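Local coordinates for protein GCN5-related N-acetyltransferase (Kribbella flavida, PDB 4IUS) that probably transfers an acyl group, most likely acetyl, from an acyl-coenzyme A donor to an acceptor, as GNAT-fold enzymes do, at residues A[103-115]-A[215-227]. The protein carries 1 engineered substitution. Residues are numbered along the deposited sequence; the frame is centred on the assembly and turned at random.
Sequences RPPLLAVEPGDLL and FEVGGATLAWLTP. With EDO (1,2-ethanediol), chain E.
L225 O receives two groups of the neighbouring strand: L107 N gives it a nearly straight hydrogen bond (2.9 Å, 166° at the hydrogen), and L106 CA, 3.6 Å from L225 O, adds a weaker CA-H...O contact. L107 O takes L225 N in return. V109 and A223 repeat this reciprocal pairing, so the strands run as an antiparallel ladder, with A108 facing W224 as the non-hydrogen-bonded pair. On the A108 side, the W224 indole, its CG set between backbone N and carbonyl carbon (chi1 67°), lies alongside L106, whose CD2 comes within 3.7 Å of W224 CZ3; W224 NE1 donates to 1,2-ethanediol O1 at the ring edge. Near the strand ends, P105 CG meets P227 CG, and a water joins E110 OE2 to T221 O.

Beyond the ladder, P111 sits on the ring of F215: its CG lies 3.6 Å from the centroid, 8° off the normal, a CH-pi contact. V109 O lies at the ring edge near F215 CZ, and L114 CD2 touches F215 CD2. With the F215 ring cut back to an alanine, P111 and L114 would probably lose their shared apolar partner, and a gap is likely to open beside V109.

L107, V109, A223 and L225 share the other face; helix 202-216 packs on the last three. This helix crosses over from strand 185-193 to its parallel neighbour 222-225, a beta-alpha-beta unit of the GNAT fold, while strand 99-109 joins 222-225 to 242-251.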
ATOM      1  N   ARG A 103       4.357   8.673   9.807  1.00  9.76           N
ATOM      2  CA  ARG A 103       5.540   8.013   9.281  0.60  9.58           C
ATOM      3  C   ARG A 103       5.395   6.540   9.548  1.00 10.10           C
ATOM      4  O   ARG A 103       6.070   5.959  10.406  1.00 11.32           O
ATOM      5  CB  ARG A 103       6.826   8.558   9.881  0.60 10.43           C
ATOM      6  CG  ARG A 103       7.148   9.948   9.372  0.60 13.93           C
ATOM      7  CD  ARG A 103       8.390  10.529  10.022  0.60 16.22           C
ATOM      8  NE  ARG A 103       8.155  10.826  11.428  0.60 18.95           N
ATOM      9  CZ  ARG A 103       9.122  11.159  12.304  0.60 23.97           C
ATOM     10  NH1 ARG A 103      10.398  11.218  11.930  0.60 28.76           N
ATOM     11  NH2 ARG A 103       8.810  11.415  13.565  0.60 28.32           N
ATOM     12  N   PRO A 104       4.510   5.893   8.821  1.00 10.34           N
ATOM     13  CA  PRO A 104       4.290   4.467   9.125  1.00 12.82           C
ATOM     14  C   PRO A 104       5.462   3.593   8.720  1.00  9.86           C
ATOM     15  O   PRO A 104       6.142   3.850   7.733  1.00 10.82           O
ATOM     16  CB  PRO A 104       3.062   4.121   8.316  1.00 17.23           C
ATOM     17  CG  PRO A 104       2.713   5.287   7.493  1.00 15.31           C
ATOM     18  CD  PRO A 104       3.626   6.400   7.765  1.00 12.14           C
ATOM     19  N   PRO A 105       5.664   2.495   9.444  1.00  9.10           N
ATOM     20  CA  PRO A 105       6.747   1.607   9.093  1.00  9.09           C
ATOM     21  C   PRO A 105       6.384   0.750   7.901  1.00  9.09           C
ATOM     22  O   PRO A 105       5.227   0.313   7.781  1.00 10.52           O
ATOM     23  CB  PRO A 105       6.928   0.782  10.374  1.00 11.56           C
ATOM     24  CG  PRO A 105       5.537   0.735  10.940  1.00 11.85           C
ATOM     25  CD  PRO A 105       4.938   2.065  10.616  1.00 11.13           C
ATOM     26  N   LEU A 106       7.375   0.438   7.089  1.00  8.64           N
ATOM     27  CA  LEU A 106       7.216  -0.518   6.021  1.00  8.86           C
ATOM     28  C   LEU A 106       7.931  -1.794   6.443  1.00  7.93           C
ATOM     29  O   LEU A 106       9.141  -1.794   6.683  1.00 10.27           O
ATOM     30  CB  LEU A 106       7.789  -0.021   4.696  1.00 11.73           C
ATOM     31  CG  LEU A 106       7.195   1.253   4.126  1.00 14.44           C
ATOM     32  CD1 LEU A 106       7.642   1.352   2.665  1.00 18.56           C
ATOM     33  CD2 LEU A 106       5.666   1.269   4.252  1.00 16.33           C
ATOM     34  N   LEU A 107       7.151  -2.857   6.559  1.00  7.42           N
ATOM     35  CA  LEU A 107       7.621  -4.177   6.937  1.00  8.20           C
ATOM     36  C   LEU A 107       7.713  -5.027   5.682  1.00  8.43           C
ATOM     37  O   LEU A 107       6.907  -4.874   4.771  1.00 10.74           O
ATOM     38  CB  LEU A 107       6.681  -4.853   7.910  1.00  9.85           C
ATOM     39  CG  LEU A 107       6.210  -4.073   9.176  1.00 11.72           C
ATOM     40  CD1 LEU A 107       5.348  -4.963  10.091  1.00 14.86           C
ATOM     41  CD2 LEU A 107       7.289  -3.361   9.921  1.00 13.03           C
ATOM     42  N   ALA A 108       8.721  -5.869   5.579  1.00  8.43           N
ATOM     43  CA  ALA A 108       8.924  -6.648   4.364  1.00  7.94           C
ATOM     44  C   ALA A 108       9.334  -8.082   4.661  1.00  8.19           C
ATOM     45  O   ALA A 108       9.891  -8.360   5.723  1.00  9.32           O
ATOM     46  CB  ALA A 108       9.908  -5.984   3.385  1.00 10.95           C
ATOM     47  N   VAL A 109       9.112  -8.956   3.692  1.00  8.54           N
ATOM     48  CA  VAL A 109       9.489 -10.356   3.832  1.00  9.44           C
ATOM     49  C   VAL A 109       9.788 -10.911   2.425  1.00  9.70           C
ATOM     50  O   VAL A 109       9.225 -10.483   1.401  1.00  9.67           O
ATOM     51  CB  VAL A 109       8.374 -11.205   4.522  1.00  9.55           C
ATOM     52  CG1 VAL A 109       7.134 -11.398   3.608  1.00 10.83           C
ATOM     53  CG2 VAL A 109       8.930 -12.560   4.980  1.00 11.57           C
ATOM     54  N   GLU A 110      10.696 -11.879   2.385  1.00 11.97           N
ATOM     55  CA  GLU A 110      11.076 -12.580   1.147  1.00 11.75           C
ATOM     56  C   GLU A 110      10.610 -14.047   1.259  1.00 13.12           C
ATOM     57  O   GLU A 110      10.350 -14.526   2.370  1.00 14.21           O
ATOM     58  CB  GLU A 110      12.575 -12.549   0.949  1.00 15.76           C
ATOM     59  CG  GLU A 110      13.067 -11.153   0.605  1.00 19.56           C
ATOM     60  CD  GLU A 110      14.537 -11.101   0.217  1.00 28.32           C
ATOM     61  OE1 GLU A 110      15.376 -11.710   0.919  1.00 34.90           O
ATOM     62  OE2 GLU A 110      14.865 -10.426  -0.789  1.00 33.52           O
ATOM     63  N   PRO A 111      10.522 -14.736   0.114  1.00 12.96           N
ATOM     64  CA  PRO A 111       9.855 -16.066   0.171  1.00 15.30           C
ATOM     65  C   PRO A 111      10.401 -17.083   1.173  1.00 16.66           C
ATOM     66  O   PRO A 111       9.628 -17.811   1.823  1.00 19.59           O
ATOM     67  CB  PRO A 111       9.979 -16.543  -1.286  1.00 17.13           C
ATOM     68  CG  PRO A 111       9.929 -15.283  -2.075  1.00 16.80           C
ATOM     69  CD  PRO A 111      10.702 -14.287  -1.279  1.00 14.79           C
ATOM     70  N   GLY A 112      11.713 -17.152   1.286  1.00 17.37           N
ATOM     71  CA  GLY A 112      12.364 -18.137   2.142  1.00 18.67           C
ATOM     72  C   GLY A 112      12.159 -17.848   3.618  1.00 16.87           C
ATOM     73  O   GLY A 112      12.448 -18.690   4.450  1.00 20.78           O
ATOM     74  N   ASP A 113      11.651 -16.659   3.973  1.00 14.95           N
ATOM     75  CA  ASP A 113      11.487 -16.226   5.368  1.00 13.98           C
ATOM     76  C   ASP A 113      10.032 -16.194   5.827  1.00 12.99           C
ATOM     77  O   ASP A 113       9.757 -16.011   7.009  1.00 13.98           O
ATOM     78  CB  ASP A 113      12.115 -14.846   5.537  1.00 16.70           C
ATOM     79  CG  ASP A 113      13.642 -14.864   5.372  1.00 23.73           C
ATOM     80  OD1 ASP A 113      14.280 -15.880   5.697  1.00 30.26           O
ATOM     81  OD2 ASP A 113      14.204 -13.847   4.909  1.00 28.05           O
ATOM     82  N   LEU A 114       9.099 -16.367   4.899  1.00 13.59           N
ATOM     83  CA  LEU A 114       7.686 -16.330   5.258  1.00 12.77           C
ATOM     84  C   LEU A 114       7.316 -17.583   6.073  1.00 13.14           C
ATOM     85  O   LEU A 114       7.726 -18.708   5.746  1.00 16.20           O
ATOM     86  CB  LEU A 114       6.816 -16.309   4.010  1.00 13.32           C
ATOM     87  CG  LEU A 114       5.289 -16.289   4.246  1.00 13.07           C
ATOM     88  CD1 LEU A 114       4.842 -15.014   4.953  1.00 13.78           C
ATOM     89  CD2 LEU A 114       4.611 -16.500   2.901  1.00 13.33           C
ATOM     90  N   LEU A 115       6.541 -17.369   7.134  1.00 13.60           N
ATOM     91  CA  LEU A 115       6.009 -18.427   8.003  1.00 15.67           C
ATOM     92  C   LEU A 115       4.493 -18.318   7.968  1.00 16.91           C
ATOM     93  O   LEU A 115       3.944 -17.244   8.235  1.00 17.93           O
ATOM     94  CB  LEU A 115       6.541 -18.288   9.453  1.00 19.08           C
ATOM     95  CG  LEU A 115       8.076 -18.209   9.640  1.00 28.44           C
ATOM     96  CD1 LEU A 115       8.538 -17.737  11.033  1.00 34.86           C
ATOM     97  CD2 LEU A 115       8.708 -19.557   9.318  1.00 37.01           C
ATOM     98  N   PHE A 215       3.769 -14.886  -3.688  1.00 10.35           N
ATOM     99  CA  PHE A 215       5.035 -15.527  -4.042  1.00 11.95           C
ATOM    100  C   PHE A 215       4.851 -16.759  -4.928  1.00 14.11           C
ATOM    101  O   PHE A 215       5.606 -16.955  -5.891  1.00 20.66           O
ATOM    102  CB  PHE A 215       5.742 -15.962  -2.777  1.00 10.86           C
ATOM    103  CG  PHE A 215       6.237 -14.851  -1.863  1.00 10.48           C
ATOM    104  CD1 PHE A 215       6.564 -13.593  -2.326  1.00 11.47           C
ATOM    105  CD2 PHE A 215       6.416 -15.083  -0.529  1.00 11.28           C
ATOM    106  CE1 PHE A 215       7.082 -12.629  -1.472  1.00 11.38           C
ATOM    107  CE2 PHE A 215       6.931 -14.120   0.330  1.00 11.90           C
ATOM    108  CZ  PHE A 215       7.268 -12.904  -0.144  1.00 10.90           C
ATOM    109  N   GLU A 216       3.891 -17.607  -4.599  1.00 13.70           N
ATOM    110  CA  GLU A 216       3.754 -18.911  -5.273  1.00 16.37           C
ATOM    111  C   GLU A 216       3.091 -18.830  -6.620  1.00 18.55           C
ATOM    112  O   GLU A 216       3.487 -19.550  -7.535  1.00 21.86           O
ATOM    113  CB  GLU A 216       2.962 -19.876  -4.411  1.00 17.79           C
ATOM    114  CG  GLU A 216       3.688 -20.365  -3.187  1.00 21.25           C
ATOM    115  CD  GLU A 216       2.930 -21.460  -2.408  1.00 28.28           C
ATOM    116  OE1 GLU A 216       1.754 -21.818  -2.753  1.00 37.99           O
ATOM    117  OE2 GLU A 216       3.544 -21.966  -1.444  1.00 35.01           O
ATOM    118  N   VAL A 217       2.030 -18.027  -6.734  1.00 18.52           N
ATOM    119  CA  VAL A 217       1.322 -17.888  -8.007  1.00 21.12           C
ATOM    120  C   VAL A 217       1.457 -16.495  -8.649  1.00 19.68           C
ATOM    121  O   VAL A 217       1.316 -16.367  -9.853  1.00 20.59           O
ATOM    122  CB  VAL A 217      -0.171 -18.297  -7.907  1.00 22.80           C
ATOM    123  CG1 VAL A 217      -0.297 -19.784  -7.574  1.00 31.43           C
ATOM    124  CG2 VAL A 217      -0.938 -17.440  -6.912  1.00 22.69           C
ATOM    125  N   GLY A 218       1.759 -15.472  -7.863  1.00 17.24           N
ATOM    126  CA  GLY A 218       1.875 -14.109  -8.394  1.00 16.19           C
ATOM    127  C   GLY A 218       3.224 -13.733  -8.970  1.00 19.13           C
ATOM    128  O   GLY A 218       3.360 -12.685  -9.582  1.00 17.30           O
ATOM    129  N   GLY A 219       4.242 -14.525  -8.667  1.00 19.74           N
ATOM    130  CA  GLY A 219       5.614 -14.269  -9.147  1.00 22.48           C
ATOM    131  C   GLY A 219       6.399 -13.236  -8.347  1.00 17.59           C
ATOM    132  O   GLY A 219       7.477 -12.767  -8.778  1.00 22.31           O
ATOM    133  N   ALA A 220       5.881 -12.865  -7.178  1.00 13.81           N
ATOM    134  CA  ALA A 220       6.572 -11.852  -6.366  1.00 12.31           C
ATOM    135  C   ALA A 220       7.819 -12.482  -5.744  1.00 11.55           C
ATOM    136  O   ALA A 220       7.789 -13.669  -5.346  1.00 14.17           O
ATOM    137  CB  ALA A 220       5.664 -11.301  -5.278  1.00 13.62           C
ATOM    138  N   THR A 221       8.853 -11.665  -5.585  1.00 11.81           N
ATOM    139  CA  THR A 221      10.045 -12.030  -4.821  1.00 12.76           C
ATOM    140  C   THR A 221      10.254 -11.178  -3.557  1.00 12.76           C
ATOM    141  O   THR A 221      11.158 -11.439  -2.764  1.00 13.89           O
ATOM    142  CB  THR A 221      11.289 -11.951  -5.724  1.00 15.39           C
ATOM    143  OG1 THR A 221      11.477 -10.597  -6.146  1.00 16.86           O
ATOM    144  CG2 THR A 221      11.109 -12.881  -6.926  1.00 18.00           C
ATOM    145  N   LEU A 222       9.426 -10.171  -3.387  1.00 11.16           N
ATOM    146  CA  LEU A 222       9.462  -9.333  -2.199  1.00 10.08           C
ATOM    147  C   LEU A 222       8.033  -8.873  -1.883  1.00  8.27           C
ATOM    148  O   LEU A 222       7.343  -8.406  -2.831  1.00 10.28           O
ATOM    149  CB  LEU A 222      10.385  -8.103  -2.393  1.00 11.50           C
ATOM    150  CG  LEU A 222      10.504  -7.140  -1.222  1.00 11.63           C
ATOM    151  CD1 LEU A 222      11.171  -7.778  -0.017  1.00 13.92           C
ATOM    152  CD2 LEU A 222      11.229  -5.848  -1.645  1.00 14.02           C
ATOM    153  N   ALA A 223       7.585  -8.935  -0.616  1.00  8.06           N
ATOM    154  CA  ALA A 223       6.283  -8.425  -0.200  1.00  7.91           C
ATOM    155  C   ALA A 223       6.509  -7.425   0.899  1.00  8.84           C
ATOM    156  O   ALA A 223       7.353  -7.644   1.753  1.00  9.63           O
ATOM    157  CB  ALA A 223       5.366  -9.549   0.294  1.00  9.50           C
ATOM    158  N   TRP A 224       5.751  -6.325   0.886  1.00  8.08           N
ATOM    159  CA  TRP A 224       5.805  -5.351   1.940  1.00  7.59           C
ATOM    160  C   TRP A 224       4.420  -4.948   2.345  1.00  7.42           C
ATOM    161  O   TRP A 224       3.459  -5.107   1.594  1.00  8.62           O
ATOM    162  CB  TRP A 224       6.650  -4.132   1.580  1.00  8.26           C
ATOM    163  CG  TRP A 224       6.085  -3.289   0.498  1.00  8.97           C
ATOM    164  CD1 TRP A 224       6.222  -3.457  -0.873  1.00 10.09           C
ATOM    165  CD2 TRP A 224       5.200  -2.159   0.654  1.00  8.85           C
ATOM    166  NE1 TRP A 224       5.514  -2.494  -1.551  1.00 11.14           N
ATOM    167  CE2 TRP A 224       4.898  -1.675  -0.678  1.00 10.13           C
ATOM    168  CE3 TRP A 224       4.642  -1.498   1.760  1.00 10.40           C
ATOM    169  CZ2 TRP A 224       4.081  -0.562  -0.890  1.00 12.19           C
ATOM    170  CZ3 TRP A 224       3.800  -0.397   1.519  1.00 12.06           C
ATOM    171  CH2 TRP A 224       3.529   0.051   0.243  1.00 12.83           C
ATOM    172  N   LEU A 225       4.304  -4.457   3.565  1.00  8.37           N
ATOM    173  CA  LEU A 225       3.059  -3.898   4.089  1.00  9.00           C
ATOM    174  C   LEU A 225       3.330  -2.830   5.109  1.00  9.42           C
ATOM    175  O   LEU A 225       4.442  -2.701   5.611  1.00 10.12           O
ATOM    176  CB  LEU A 225       2.168  -4.960   4.684  1.00 11.87           C
ATOM    177  CG  LEU A 225       2.680  -5.784   5.844  1.00 11.30           C
ATOM    178  CD1 LEU A 225       2.514  -5.023   7.184  1.00 14.10           C
ATOM    179  CD2 LEU A 225       1.993  -7.153   5.903  1.00 14.71           C
ATOM    180  N   THR A 226       2.317  -2.002   5.330  1.00 11.00           N
ATOM    181  CA  THR A 226       2.331  -1.117   6.450  0.60 12.69           C
ATOM    182  C   THR A 226       1.209  -1.520   7.414  1.00 13.03           C
ATOM    183  O   THR A 226       0.126  -1.865   6.985  1.00 15.05           O
ATOM    184  CB  THR A 226       2.285   0.344   6.006  0.60 14.30           C
ATOM    185  OG1 THR A 226       2.567   1.120   7.155  0.60 16.67           O
ATOM    186  CG2 THR A 226       0.934   0.750   5.459  0.60 15.24           C
ATOM    187  N   PRO A 227       1.490  -1.579   8.724  1.00 15.64           N
ATOM    188  CA  PRO A 227       0.572  -2.154   9.709  1.00 19.30           C
ATOM    189  C   PRO A 227      -0.402  -1.172  10.288  1.00 28.64           C
ATOM    190  O   PRO A 227      -0.229   0.024  10.122  1.00 27.81           O
ATOM    191  CB  PRO A 227       1.528  -2.583  10.852  1.00 23.01           C
ATOM    192  CG  PRO A 227       2.622  -1.614  10.789  1.00 22.76           C
ATOM    193  CD  PRO A 227       2.804  -1.309   9.326  1.00 18.23           C
TER
HETATM  194  C1  EDO E 504       3.603  -2.730  -5.115  0.50 22.60           C
HETATM  195  O1  EDO E 504       4.486  -1.868  -4.375  0.50 23.23           O
HETATM  196  C2  EDO E 504       4.111  -2.833  -6.549  0.50 16.93           C
HETATM  197  O2  EDO E 504       3.424  -1.905  -7.413  0.50 18.73           O
HETATM  198  O   HOH W   1      13.605 -10.059  -3.199  1.00 20.33           O